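Chitinase A (Pteris ryukyuensis, PDB 4RL3) probably hydrolyses the glycosidic bonds of chitin, the chain described being the catalytic domain of this class III, family GH18 chitinase. Local coordinates at residues A[35-40]-A[121-126]; A[89-92]-A[98-101]; A[5-10]-A[179-184]; A[136-141]-A[167-172]. All blocks are in the same frame, centred on the assembly; numbering follows the deposited sequence.

Contact 1. Residues A[35-40]-A[121-126]; sequences AIDYTS and IDYEHF
The backbones at D37 and Y123 run well apart, their CA atoms 10.9 Å from each other: D37 sits in an inverse gamma turn just past strand 27-36, closed by a weak bond of 3.0 Å from Y38 N to I36 O, while Y123 lies in the end region of strand 118-123. The side chains cover that distance. Y123 OH donates to D37 OD1 at 2.7 Å, and OD1 lies at the ring edge, near the plane of the phenol. The carboxylate is turned almost perpendicular to the ring, the planes 86° apart, and the hydroxyl reaches OD1 from above the carboxylate plane, 56° out of it. D37 CG is tucked between its own backbone N and carbonyl carbon (chi1 55°), which swings the carboxylate off the turn to meet the phenol. The other oxygen, OD2, is bonded to W99 NE1, so two neutral donors hold the buried carboxylate and fix its rotation; F91 meets the Y123 ring edge-to-face. The strands involved are separated by strand 73-81 in the beta/alpha barrel. Segment 121-126 carries the end of the DxxDxDxE signature of GH18 chitinases, in which E124 probably corresponds to the family's acid catalyst.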
loop_
_atom_site.group_PDB
_atom_site.type_symbol
_atom_site.label_atom_id
_atom_site.label_comp_id
_atom_site.label_asym_id
_atom_site.label_seq_id
_atom_site.Cartn_x
_atom_site.Cartn_y
_atom_site.Cartn_z
ATOM N N ALA A 35 5.736 1.333 8.524
ATOM C CA ALA A 35 7.116 1.290 9.004
ATOM C C ALA A 35 7.784 2.550 8.475
ATOM O O ALA A 35 7.598 2.912 7.317
ATOM C CB ALA A 35 7.842 0.036 8.529
ATOM N N ILE A 36 8.526 3.240 9.329
ATOM C CA ILE A 36 9.178 4.481 8.934
ATOM C C ILE A 36 10.595 4.469 9.488
ATOM O O ILE A 36 10.813 4.114 10.654
ATOM C CB ILE A 36 8.429 5.717 9.484
ATOM C CG1 ILE A 36 6.912 5.570 9.283
ATOM C CG2 ILE A 36 8.942 6.988 8.813
ATOM C CD1 ILE A 36 6.088 6.642 9.948
ATOM N N ASP A 37 11.538 4.900 8.653
ATOM C CA ASP A 37 12.943 5.002 9.041
ATOM C C ASP A 37 13.209 6.353 9.701
ATOM O O ASP A 37 14.050 7.140 9.249
ATOM C CB ASP A 37 13.869 4.743 7.837
ATOM C CG ASP A 37 13.595 5.655 6.638
ATOM O OD1 ASP A 37 12.417 5.975 6.350
ATOM O OD2 ASP A 37 14.566 6.053 5.963
ATOM N N TYR A 38 12.468 6.593 10.778
ATOM C CA TYR A 38 12.563 7.795 11.589
ATOM C C TYR A 38 12.384 7.429 13.046
ATOM O O TYR A 38 11.726 6.435 13.379
ATOM C CB TYR A 38 11.458 8.775 11.214
ATOM C CG TYR A 38 11.799 9.755 10.106
ATOM C CD1 TYR A 38 11.822 9.368 8.769
ATOM C CD2 TYR A 38 12.076 11.080 10.395
ATOM C CE1 TYR A 38 12.115 10.277 7.763
ATOM C CE2 TYR A 38 12.377 11.993 9.398
ATOM C CZ TYR A 38 12.397 11.588 8.078
ATOM O OH TYR A 38 12.704 12.501 7.077
ATOM N N THR A 39 12.920 8.263 13.924
ATOM C CA THR A 39 12.659 8.132 15.351
ATOM C C THR A 39 11.358 8.843 15.686
ATOM O O THR A 39 10.849 9.648 14.890
ATOM C CB THR A 39 13.767 8.780 16.189
ATOM O OG1 THR A 39 13.726 10.202 16.017
ATOM C CG2 THR A 39 15.133 8.232 15.802
ATOM N N SER A 40 10.846 8.596 16.891
ATOM C CA SER A 40 9.608 9.233 17.329
ATOM C C SER A 40 9.759 10.752 17.472
ATOM O O SER A 40 8.760 11.473 17.487
ATOM C CB SER A 40 9.130 8.631 18.648
ATOM O OG SER A 40 10.077 8.842 19.674
ATOM N N ILE A 121 5.677 0.597 -1.050
ATOM C CA ILE A 121 6.423 1.853 -1.002
ATOM C C ILE A 121 5.459 3.040 -1.052
ATOM O O ILE A 121 4.789 3.262 -2.062
ATOM C CB ILE A 121 7.424 1.954 -2.174
ATOM C CG1 ILE A 121 8.209 0.650 -2.368
ATOM C CG2 ILE A 121 8.366 3.144 -1.953
ATOM C CD1 ILE A 121 9.016 0.152 -1.181
ATOM N N ASP A 122 5.417 3.818 0.030
ATOM C CA ASP A 122 4.429 4.896 0.168
ATOM C C ASP A 122 5.075 6.176 0.691
ATOM O O ASP A 122 4.480 6.894 1.492
ATOM C CB ASP A 122 3.277 4.451 1.077
ATOM C CG ASP A 122 2.089 5.407 1.059
ATOM O OD1 ASP A 122 1.840 6.044 0.003
ATOM O OD2 ASP A 122 1.391 5.491 2.112
ATOM N N TYR A 123 6.286 6.466 0.221
ATOM C CA TYR A 123 6.858 7.786 0.453
ATOM C C TYR A 123 6.203 8.814 -0.443
ATOM O O TYR A 123 5.841 8.513 -1.584
ATOM C CB TYR A 123 8.354 7.782 0.186
ATOM C CG TYR A 123 9.163 7.048 1.224
ATOM C CD1 TYR A 123 9.540 7.673 2.402
ATOM C CD2 TYR A 123 9.579 5.739 1.007
ATOM C CE1 TYR A 123 10.314 7.009 3.341
ATOM C CE2 TYR A 123 10.332 5.055 1.944
ATOM C CZ TYR A 123 10.696 5.690 3.113
ATOM O OH TYR A 123 11.470 4.997 4.025
ATOM N N GLU A 124 6.059 10.039 0.063
ATOM C CA GLU A 124 5.487 11.112 -0.757
ATOM C C GLU A 124 6.205 12.453 -0.685
ATOM O O GLU A 124 5.835 13.377 -1.399
ATOM C CB GLU A 124 4.017 11.312 -0.400
ATOM C CG GLU A 124 3.790 11.975 0.942
ATOM C CD GLU A 124 2.340 12.373 1.145
ATOM O OE1 GLU A 124 1.673 11.697 1.946
ATOM O OE2 GLU A 124 1.863 13.339 0.497
ATOM N N HIS A 125 7.206 12.572 0.177
ATOM C CA HIS A 125 7.944 13.828 0.343
ATOM C C HIS A 125 9.373 13.627 -0.096
ATOM O O HIS A 125 10.091 12.792 0.455
ATOM C CB HIS A 125 7.900 14.291 1.791
ATOM C CG HIS A 125 6.516 14.428 2.326
ATOM N ND1 HIS A 125 5.677 15.451 1.948
ATOM C CD2 HIS A 125 5.812 13.662 3.190
ATOM C CE1 HIS A 125 4.516 15.310 2.559
ATOM N NE2 HIS A 125 4.573 14.236 3.321
ATOM N N PHE A 126 9.784 14.422 -1.073
ATOM C CA PHE A 126 11.071 14.259 -1.733
ATOM C C PHE A 126 11.859 15.554 -1.800
ATOM O O PHE A 126 12.675 15.745 -2.693
ATOM C CB PHE A 126 10.836 13.707 -3.142
ATOM C CG PHE A 126 10.117 12.395 -3.141
ATOM C CD1 PHE A 126 10.767 11.267 -2.708
ATOM C CD2 PHE A 126 8.792 12.298 -3.526
ATOM C CE1 PHE A 126 10.126 10.046 -2.681
ATOM C CE2 PHE A 126 8.134 11.082 -3.491
ATOM C CZ PHE A 126 8.805 9.951 -3.073
#

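Contact 2. Residues A[89-92]-A[98-101]; sequences VQFT and SWVA
One face of the W99 indole receives the tip of F91: CZ stands 3.6 Å above the plane, displaced toward the rim on the side of the six-membered ring. The two rings are inclined at 47° with centroids 4.9 Å apart, neither stacked nor edge-to-face, and the closest carbons are F91 CE2 and W99 CZ2 at 3.5 Å. At the five-membered end, the backbone oxygen T92 O comes within 3.4 Å of W99 CD1, obliquely to the ring. The indole NE1, on the edge, is hydrogen-bonded to D37 OD2. W99 CG lies anti to the backbone N (chi1 -170°), carrying the indole from helix 96-114 toward the loop that precedes it. F91 in turn meets F134 edge-to-face, so it also belongs to an aromatic cluster. A leucine in place of W99 would probably leave the D37 carboxylate without its indole donor and open a gap beside F91 CZ and CE2. The contact is thus chiefly apolar and aromatic, with the indole N-H as its polar element: dispersion between rings joins the loop to its helix, and the N-H, directed to a buried carboxylate, fixes how the flat group is turned.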
loop_
_atom_site.group_PDB
_atom_site.type_symbol
_atom_site.label_atom_id
_atom_site.label_comp_id
_atom_site.label_asym_id
_atom_site.label_seq_id
_atom_site.Cartn_x
_atom_site.Cartn_y
_atom_site.Cartn_z
ATOM N N VAL A 89 7.348 12.963 6.456
ATOM C CA VAL A 89 8.309 11.893 6.280
ATOM C C VAL A 89 9.076 12.166 4.994
ATOM O O VAL A 89 8.710 11.692 3.919
ATOM C CB VAL A 89 7.622 10.509 6.246
ATOM C CG1 VAL A 89 8.651 9.408 6.001
ATOM C CG2 VAL A 89 6.878 10.253 7.542
ATOM N N GLN A 90 10.159 12.924 5.119
ATOM C CA GLN A 90 11.035 13.231 3.999
ATOM C C GLN A 90 11.925 12.036 3.728
ATOM O O GLN A 90 12.640 11.583 4.632
ATOM C CB GLN A 90 11.929 14.436 4.328
ATOM C CG GLN A 90 11.178 15.750 4.412
ATOM C CD GLN A 90 10.663 16.212 3.067
ATOM O OE1 GLN A 90 11.017 15.663 2.016
ATOM N NE2 GLN A 90 9.829 17.247 3.084
ATOM N N PHE A 91 11.890 11.505 2.507
ATOM C CA PHE A 91 12.837 10.452 2.186
ATOM C C PHE A 91 14.244 11.033 2.249
ATOM O O PHE A 91 14.524 12.060 1.644
ATOM C CB PHE A 91 12.604 9.843 0.803
ATOM C CG PHE A 91 13.456 8.628 0.559
ATOM C CD1 PHE A 91 14.767 8.758 0.129
ATOM C CD2 PHE A 91 12.962 7.366 0.824
ATOM C CE1 PHE A 91 15.561 7.649 -0.058
ATOM C CE2 PHE A 91 13.751 6.251 0.631
ATOM C CZ PHE A 91 15.051 6.394 0.199
ATOM N N THR A 92 15.128 10.371 2.982
ATOM C CA THR A 92 16.493 10.874 3.095
ATOM C C THR A 92 17.497 9.759 3.407
ATOM O O THR A 92 17.213 8.819 4.164
ATOM C CB THR A 92 16.554 12.041 4.104
ATOM O OG1 THR A 92 17.873 12.610 4.126
ATOM C CG2 THR A 92 16.152 11.598 5.478
ATOM N N SER A 98 24.465 2.867 2.261
ATOM C CA SER A 98 24.200 2.697 3.691
ATOM C C SER A 98 22.698 2.629 3.965
ATOM O O SER A 98 22.254 1.833 4.802
ATOM C CB SER A 98 24.883 3.761 4.552
ATOM O OG SER A 98 24.419 5.067 4.282
ATOM N N TRP A 99 21.918 3.441 3.254
ATOM C CA TRP A 99 20.460 3.386 3.405
ATOM C C TRP A 99 19.959 1.989 2.995
ATOM O O TRP A 99 19.180 1.346 3.722
ATOM C CB TRP A 99 19.754 4.508 2.601
ATOM C CG TRP A 99 18.280 4.614 2.933
ATOM C CD1 TRP A 99 17.709 5.464 3.828
ATOM C CD2 TRP A 99 17.212 3.813 2.402
ATOM N NE1 TRP A 99 16.355 5.240 3.903
ATOM C CE2 TRP A 99 16.023 4.237 3.035
ATOM C CE3 TRP A 99 17.142 2.792 1.452
ATOM C CZ2 TRP A 99 14.782 3.670 2.755
ATOM C CZ3 TRP A 99 15.904 2.221 1.171
ATOM C CH2 TRP A 99 14.737 2.670 1.815
ATOM N N VAL A 100 20.406 1.521 1.832
ATOM C CA VAL A 100 19.969 0.229 1.337
ATOM C C VAL A 100 20.345 -0.892 2.312
ATOM O O VAL A 100 19.524 -1.753 2.599
ATOM C CB VAL A 100 20.540 -0.049 -0.070
ATOM C CG1 VAL A 100 20.353 -1.506 -0.463
ATOM C CG2 VAL A 100 19.890 0.885 -1.089
ATOM N N ALA A 101 21.571 -0.872 2.844
ATOM C CA ALA A 101 21.982 -1.930 3.756
ATOM C C ALA A 101 21.122 -1.948 5.012
ATOM O O ALA A 101 20.716 -3.009 5.494
ATOM C CB ALA A 101 23.460 -1.814 4.103
#

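Contact 3. Residues A[5-10]-A[179-184]; sequences REYIGA and LVNFQF. With EDO (1,2-ethanediol), chain C.
R5 lays its guanidinium against L179, whose CD1 methyl sits 3.7 Å above the plane, over its centre. In that same plane NH1 donates to N181 OD1 at 2.9 Å, approaching the carbonyl from the side (C=O...N 104°) and tilted from its plane. The guanidinium and amide planes stand 75° apart. A bend at chi3 (79°) turns the end of the arginine chain to this position. NH1 also bonds S155 OG, and NE bonds H29 ND1, so NE and NH1 are both held. From the amide's other end, ND2 donates to Y7 OH at 2.9 Å, with the hydroxyl close to the amide plane; Y7 OH is also bonded to D120 OD2. Exchanging N181 for a leucine is likely to leave Y7 OH and R5 NH1 each without one partner and the phenol less firmly placed. A10 N donates to O1 of an ethanediol, probably from the crystallisation liquor, at 3.0 Å. The contact lies near the middle of the barrel, where side chains from strand 3-8, flanked by parallel strands 27-36 and 244-248, reach across the interior to those of strand 179-180 and the turn after it; strand 153-156 pairs in parallel with strand 179-180.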
loop_
_atom_site.group_PDB
_atom_site.type_symbol
_atom_site.label_atom_id
_atom_site.label_comp_id
_atom_site.label_asym_id
_atom_site.label_seq_id
_atom_site.Cartn_x
_atom_site.Cartn_y
_atom_site.Cartn_z
ATOM N N ARG A 5 -6.795 -5.574 -1.357
ATOM C CA ARG A 5 -5.865 -5.146 -0.299
ATOM C C ARG A 5 -6.473 -4.085 0.607
ATOM O O ARG A 5 -7.265 -3.257 0.160
ATOM C CB ARG A 5 -4.550 -4.629 -0.888
ATOM C CG ARG A 5 -4.162 -5.286 -2.208
ATOM C CD ARG A 5 -2.801 -4.842 -2.696
ATOM N NE ARG A 5 -1.713 -5.523 -2.003
ATOM C CZ ARG A 5 -0.449 -5.099 -1.981
ATOM N NH1 ARG A 5 -0.105 -3.969 -2.575
ATOM N NH2 ARG A 5 0.465 -5.800 -1.317
ATOM N N GLU A 6 -6.098 -4.144 1.885
ATOM C CA GLU A 6 -6.644 -3.286 2.932
ATOM C C GLU A 6 -5.495 -2.726 3.770
ATOM O O GLU A 6 -4.828 -3.476 4.494
ATOM C CB GLU A 6 -7.587 -4.107 3.829
ATOM C CG GLU A 6 -8.312 -3.322 4.920
ATOM C CD GLU A 6 -9.588 -2.654 4.451
ATOM O OE1 GLU A 6 -9.889 -2.677 3.242
ATOM O OE2 GLU A 6 -10.282 -2.086 5.319
ATOM N N TYR A 7 -5.266 -1.416 3.692
ATOM C CA TYR A 7 -4.341 -0.765 4.626
ATOM C C TYR A 7 -4.923 -0.778 6.031
ATOM O O TYR A 7 -6.145 -0.641 6.208
ATOM C CB TYR A 7 -4.030 0.679 4.212
ATOM C CG TYR A 7 -3.100 0.815 3.020
ATOM C CD1 TYR A 7 -3.582 0.733 1.710
ATOM C CD2 TYR A 7 -1.741 1.034 3.198
ATOM C CE1 TYR A 7 -2.740 0.866 0.628
ATOM C CE2 TYR A 7 -0.888 1.178 2.110
ATOM C CZ TYR A 7 -1.391 1.085 0.827
ATOM O OH TYR A 7 -0.568 1.211 -0.272
ATOM N N ILE A 8 -4.059 -0.962 7.031
ATOM C CA ILE A 8 -4.502 -1.007 8.419
ATOM C C ILE A 8 -3.400 -0.646 9.411
ATOM O O ILE A 8 -2.252 -1.061 9.256
ATOM C CB ILE A 8 -5.066 -2.411 8.750
ATOM C CG1 ILE A 8 -5.604 -2.489 10.191
ATOM C CG2 ILE A 8 -4.029 -3.507 8.515
ATOM C CD1 ILE A 8 -6.490 -3.680 10.427
ATOM N N GLY A 9 -3.772 0.127 10.433
ATOM C CA GLY A 9 -2.969 0.260 11.648
ATOM C C GLY A 9 -2.372 1.603 12.007
ATOM O O GLY A 9 -1.827 1.737 13.091
ATOM N N ALA A 10 -2.481 2.600 11.125
ATOM C CA ALA A 10 -1.739 3.847 11.301
ATOM C C ALA A 10 -2.377 4.821 12.277
ATOM O O ALA A 10 -1.686 5.700 12.788
ATOM C CB ALA A 10 -1.525 4.532 9.965
ATOM N N LEU A 179 2.632 -5.046 -7.939
ATOM C CA LEU A 179 1.350 -4.332 -7.866
ATOM C C LEU A 179 1.562 -2.838 -7.713
ATOM O O LEU A 179 2.491 -2.397 -7.027
ATOM C CB LEU A 179 0.511 -4.841 -6.694
ATOM C CG LEU A 179 0.109 -6.313 -6.698
ATOM C CD1 LEU A 179 -0.401 -6.725 -5.339
ATOM C CD2 LEU A 179 -0.928 -6.583 -7.778
ATOM N N VAL A 180 0.707 -2.074 -8.388
ATOM C CA VAL A 180 0.705 -0.626 -8.300
ATOM C C VAL A 180 -0.585 -0.219 -7.591
ATOM O O VAL A 180 -1.685 -0.312 -8.157
ATOM C CB VAL A 180 0.831 0.031 -9.697
ATOM C CG1 VAL A 180 0.805 1.555 -9.565
ATOM C CG2 VAL A 180 2.111 -0.434 -10.386
ATOM N N ASN A 181 -0.432 0.203 -6.335
ATOM C CA ASN A 181 -1.534 0.703 -5.509
ATOM C C ASN A 181 -1.769 2.186 -5.830
ATOM O O ASN A 181 -1.483 3.055 -5.008
ATOM C CB ASN A 181 -1.218 0.585 -4.004
ATOM C CG ASN A 181 -1.254 -0.844 -3.457
ATOM O OD1 ASN A 181 -1.308 -1.850 -4.186
ATOM N ND2 ASN A 181 -1.183 -0.927 -2.146
ATOM N N PHE A 182 -2.260 2.487 -7.028
ATOM C CA PHE A 182 -2.452 3.872 -7.405
ATOM C C PHE A 182 -3.576 4.460 -6.549
ATOM O O PHE A 182 -4.636 3.864 -6.420
ATOM C CB PHE A 182 -2.774 4.015 -8.895
ATOM C CG PHE A 182 -2.720 5.435 -9.375
ATOM C CD1 PHE A 182 -3.804 6.273 -9.182
ATOM C CD2 PHE A 182 -1.580 5.944 -9.965
ATOM C CE1 PHE A 182 -3.764 7.585 -9.579
ATOM C CE2 PHE A 182 -1.533 7.270 -10.365
ATOM C CZ PHE A 182 -2.629 8.087 -10.174
ATOM N N GLN A 183 -3.326 5.618 -5.948
ATOM C CA GLN A 183 -4.274 6.238 -5.029
ATOM C C GLN A 183 -5.324 7.078 -5.758
ATOM O O GLN A 183 -5.159 8.288 -5.928
ATOM C CB GLN A 183 -3.538 7.120 -4.031
ATOM C CG GLN A 183 -2.517 6.384 -3.173
ATOM C CD GLN A 183 -1.856 7.313 -2.173
ATOM O OE1 GLN A 183 -2.474 8.249 -1.671
ATOM N NE2 GLN A 183 -0.583 7.074 -1.901
ATOM N N PHE A 184 -6.425 6.445 -6.148
ATOM C CA PHE A 184 -7.476 7.143 -6.909
ATOM C C PHE A 184 -8.322 8.061 -6.040
ATOM O O PHE A 184 -9.039 8.922 -6.560
ATOM C CB PHE A 184 -8.337 6.136 -7.665
ATOM C CG PHE A 184 -7.627 5.528 -8.839
ATOM C CD1 PHE A 184 -7.497 6.235 -10.035
ATOM C CD2 PHE A 184 -7.045 4.272 -8.751
ATOM C CE1 PHE A 184 -6.818 5.686 -11.111
ATOM C CE2 PHE A 184 -6.381 3.716 -9.832
ATOM C CZ PHE A 184 -6.256 4.425 -11.015
HETATM C C1 EDO C . -3.922 3.855 7.538
HETATM O O1 EDO C . -3.917 2.762 8.475
HETATM C C2 EDO C . -4.521 5.126 8.147
HETATM O O2 EDO C . -5.922 4.987 8.360
#

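Contact 4. Residues A[136-141]-A[167-172]; sequences SCIGQL and TALFGQ
Helices 131-147 and 163-173 are successive outer helices of the beta/alpha barrel, joined through strand 153-156, and they pack against each other where L169 meets I138 and G139. The backbones come close here, with G139 CA and L169 CA 6.7 Å apart. L169 uses both its methyls. CD2 touches I138 CG2 at 3.6 Å, and CD1 reaches over the helix backbone to lie 3.9 Å from G139 N while staying 4.0 Å from I138 CG2. The leucine and isoleucine side chains cross at about a right angle, so the branched end of L169 spans the CG2 methyl of I138 and the bare backbone next to it. The I138 chain divides its work: with CG1 beside the backbone N and anti to the carbonyl carbon (chi1 -62°), CG2 faces L169 and also meets I121, while the longer branch, ending in CD1, leads to F91 and W99. At G139 a CB would point toward L169, about 4.0 Å from CD1, so the absence of a side chain leaves the backbone itself as the surface against which the methyl rests. Around the contact, A168 and Q172 lie on V135 of helix 131-147 and extend the interface. Between the two segments the contact is apolar: methyl groups meet methyl groups and a helix backbone, so its cohesion rests on dispersion and on the burial of three residues rather than on any directional bond.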
loop_
_atom_site.group_PDB
_atom_site.type_symbol
_atom_site.label_atom_id
_atom_site.label_comp_id
_atom_site.label_asym_id
_atom_site.label_seq_id
_atom_site.Cartn_x
_atom_site.Cartn_y
_atom_site.Cartn_z
ATOM N N SER A 136 17.129 4.576 -6.857
ATOM C CA SER A 136 18.192 3.625 -6.579
ATOM C C SER A 136 17.981 2.917 -5.237
ATOM O O SER A 136 18.095 1.703 -5.146
ATOM C CB SER A 136 19.539 4.341 -6.568
ATOM O OG SER A 136 20.594 3.410 -6.383
ATOM N N CYS A 137 17.662 3.689 -4.203
ATOM C CA CYS A 137 17.444 3.111 -2.871
ATOM C C CYS A 137 16.313 2.082 -2.883
ATOM O O CYS A 137 16.468 0.958 -2.404
ATOM C CB CYS A 137 17.103 4.205 -1.850
ATOM S SG CYS A 137 18.525 5.184 -1.319
ATOM N N ILE A 138 15.169 2.474 -3.416
ATOM C CA ILE A 138 13.993 1.610 -3.363
ATOM C C ILE A 138 14.122 0.421 -4.316
ATOM O O ILE A 138 13.745 -0.706 -3.967
ATOM C CB ILE A 138 12.701 2.393 -3.676
ATOM C CG1 ILE A 138 12.470 3.494 -2.632
ATOM C CG2 ILE A 138 11.497 1.461 -3.765
ATOM C CD1 ILE A 138 12.381 3.020 -1.204
ATOM N N GLY A 139 14.632 0.665 -5.516
ATOM C CA GLY A 139 14.809 -0.409 -6.478
ATOM C C GLY A 139 15.736 -1.486 -5.943
ATOM O O GLY A 139 15.466 -2.690 -6.058
ATOM N N GLN A 140 16.831 -1.063 -5.328
ATOM C CA GLN A 140 17.773 -2.011 -4.715
ATOM C C GLN A 140 17.145 -2.754 -3.541
ATOM O O GLN A 140 17.343 -3.945 -3.380
ATOM C CB GLN A 140 19.026 -1.284 -4.246
ATOM C CG GLN A 140 19.940 -0.853 -5.367
ATOM C CD GLN A 140 21.239 -0.291 -4.822
ATOM O OE1 GLN A 140 22.041 -1.027 -4.247
ATOM N NE2 GLN A 140 21.446 1.009 -4.968
ATOM N N LEU A 141 16.402 -2.034 -2.702
ATOM C CA LEU A 141 15.709 -2.636 -1.562
ATOM C C LEU A 141 14.778 -3.757 -2.034
ATOM O O LEU A 141 14.832 -4.875 -1.528
ATOM C CB LEU A 141 14.920 -1.567 -0.811
ATOM C CG LEU A 141 13.943 -2.047 0.262
ATOM C CD1 LEU A 141 14.675 -2.811 1.361
ATOM C CD2 LEU A 141 13.176 -0.875 0.835
ATOM N N THR A 167 7.001 6.777 -11.539
ATOM C CA THR A 167 7.115 6.248 -12.902
ATOM C C THR A 167 8.562 5.867 -13.240
ATOM O O THR A 167 8.808 4.881 -13.936
ATOM C CB THR A 167 6.561 7.200 -13.985
ATOM O OG1 THR A 167 7.244 8.465 -13.935
ATOM C CG2 THR A 167 5.050 7.382 -13.840
ATOM N N ALA A 168 9.522 6.651 -12.753
ATOM C CA ALA A 168 10.932 6.316 -12.935
ATOM C C ALA A 168 11.232 4.985 -12.254
ATOM O O ALA A 168 11.872 4.107 -12.832
ATOM C CB ALA A 168 11.827 7.412 -12.379
ATOM N N LEU A 169 10.745 4.840 -11.023
ATOM C CA LEU A 169 10.928 3.606 -10.266
ATOM C C LEU A 169 10.284 2.416 -10.980
ATOM O O LEU A 169 10.932 1.393 -11.191
ATOM C CB LEU A 169 10.349 3.754 -8.857
ATOM C CG LEU A 169 10.351 2.529 -7.938
ATOM C CD1 LEU A 169 11.750 1.933 -7.769
ATOM C CD2 LEU A 169 9.726 2.895 -6.595
ATOM N N PHE A 170 9.017 2.549 -11.379
ATOM C CA PHE A 170 8.323 1.432 -12.013
ATOM C C PHE A 170 8.922 1.043 -13.365
ATOM O O PHE A 170 9.062 -0.139 -13.670
ATOM C CB PHE A 170 6.823 1.713 -12.178
ATOM C CG PHE A 170 6.055 0.526 -12.695
ATOM C CD1 PHE A 170 5.677 -0.501 -11.841
ATOM C CD2 PHE A 170 5.752 0.410 -14.043
ATOM C CE1 PHE A 170 4.995 -1.613 -12.312
ATOM C CE2 PHE A 170 5.084 -0.704 -14.516
ATOM C CZ PHE A 170 4.693 -1.709 -13.655
ATOM N N GLY A 171 9.266 2.043 -14.172
ATOM C CA GLY A 171 9.780 1.796 -15.516
ATOM C C GLY A 171 11.103 1.054 -15.503
ATOM O O GLY A 171 11.446 0.362 -16.466
ATOM N N GLN A 172 11.821 1.204 -14.389
ATOM C CA GLN A 172 13.133 0.615 -14.170
ATOM C C GLN A 172 13.107 -0.762 -13.484
ATOM O O GLN A 172 13.960 -1.610 -13.750
ATOM C CB GLN A 172 13.940 1.590 -13.312
ATOM C CG GLN A 172 15.438 1.392 -13.371
ATOM C CD GLN A 172 16.219 2.566 -12.847
ATOM O OE1 GLN A 172 17.392 2.433 -12.503
ATOM N NE2 GLN A 172 15.576 3.735 -12.766
#

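In the fold
Contacts 1 and 2 are the closest neighbours, centres 8 Å apart: D37 OD2 and W99 NE1, 2.8 Å apart, join them, as do Y38 OH and Q90 O at 2.6 Å. Contact 4 lies about 13 Å, centre to centre, from contact 2, where C137 packs on F91 and W99; both are on the same side of the chain's centre, as are contacts 1 and 2. Contact 3, its centre about 15 Å from that of contact 1, touches it where D122 OD1 packs 3.2 Å from Q183 NE2, and V180 touches F170 of contact 4. Segment 121-126 and Y7 probably border one active-site pocket; an acetate, probably from the crystallisation liquor, lies about 3 Å from the Y7 side chain.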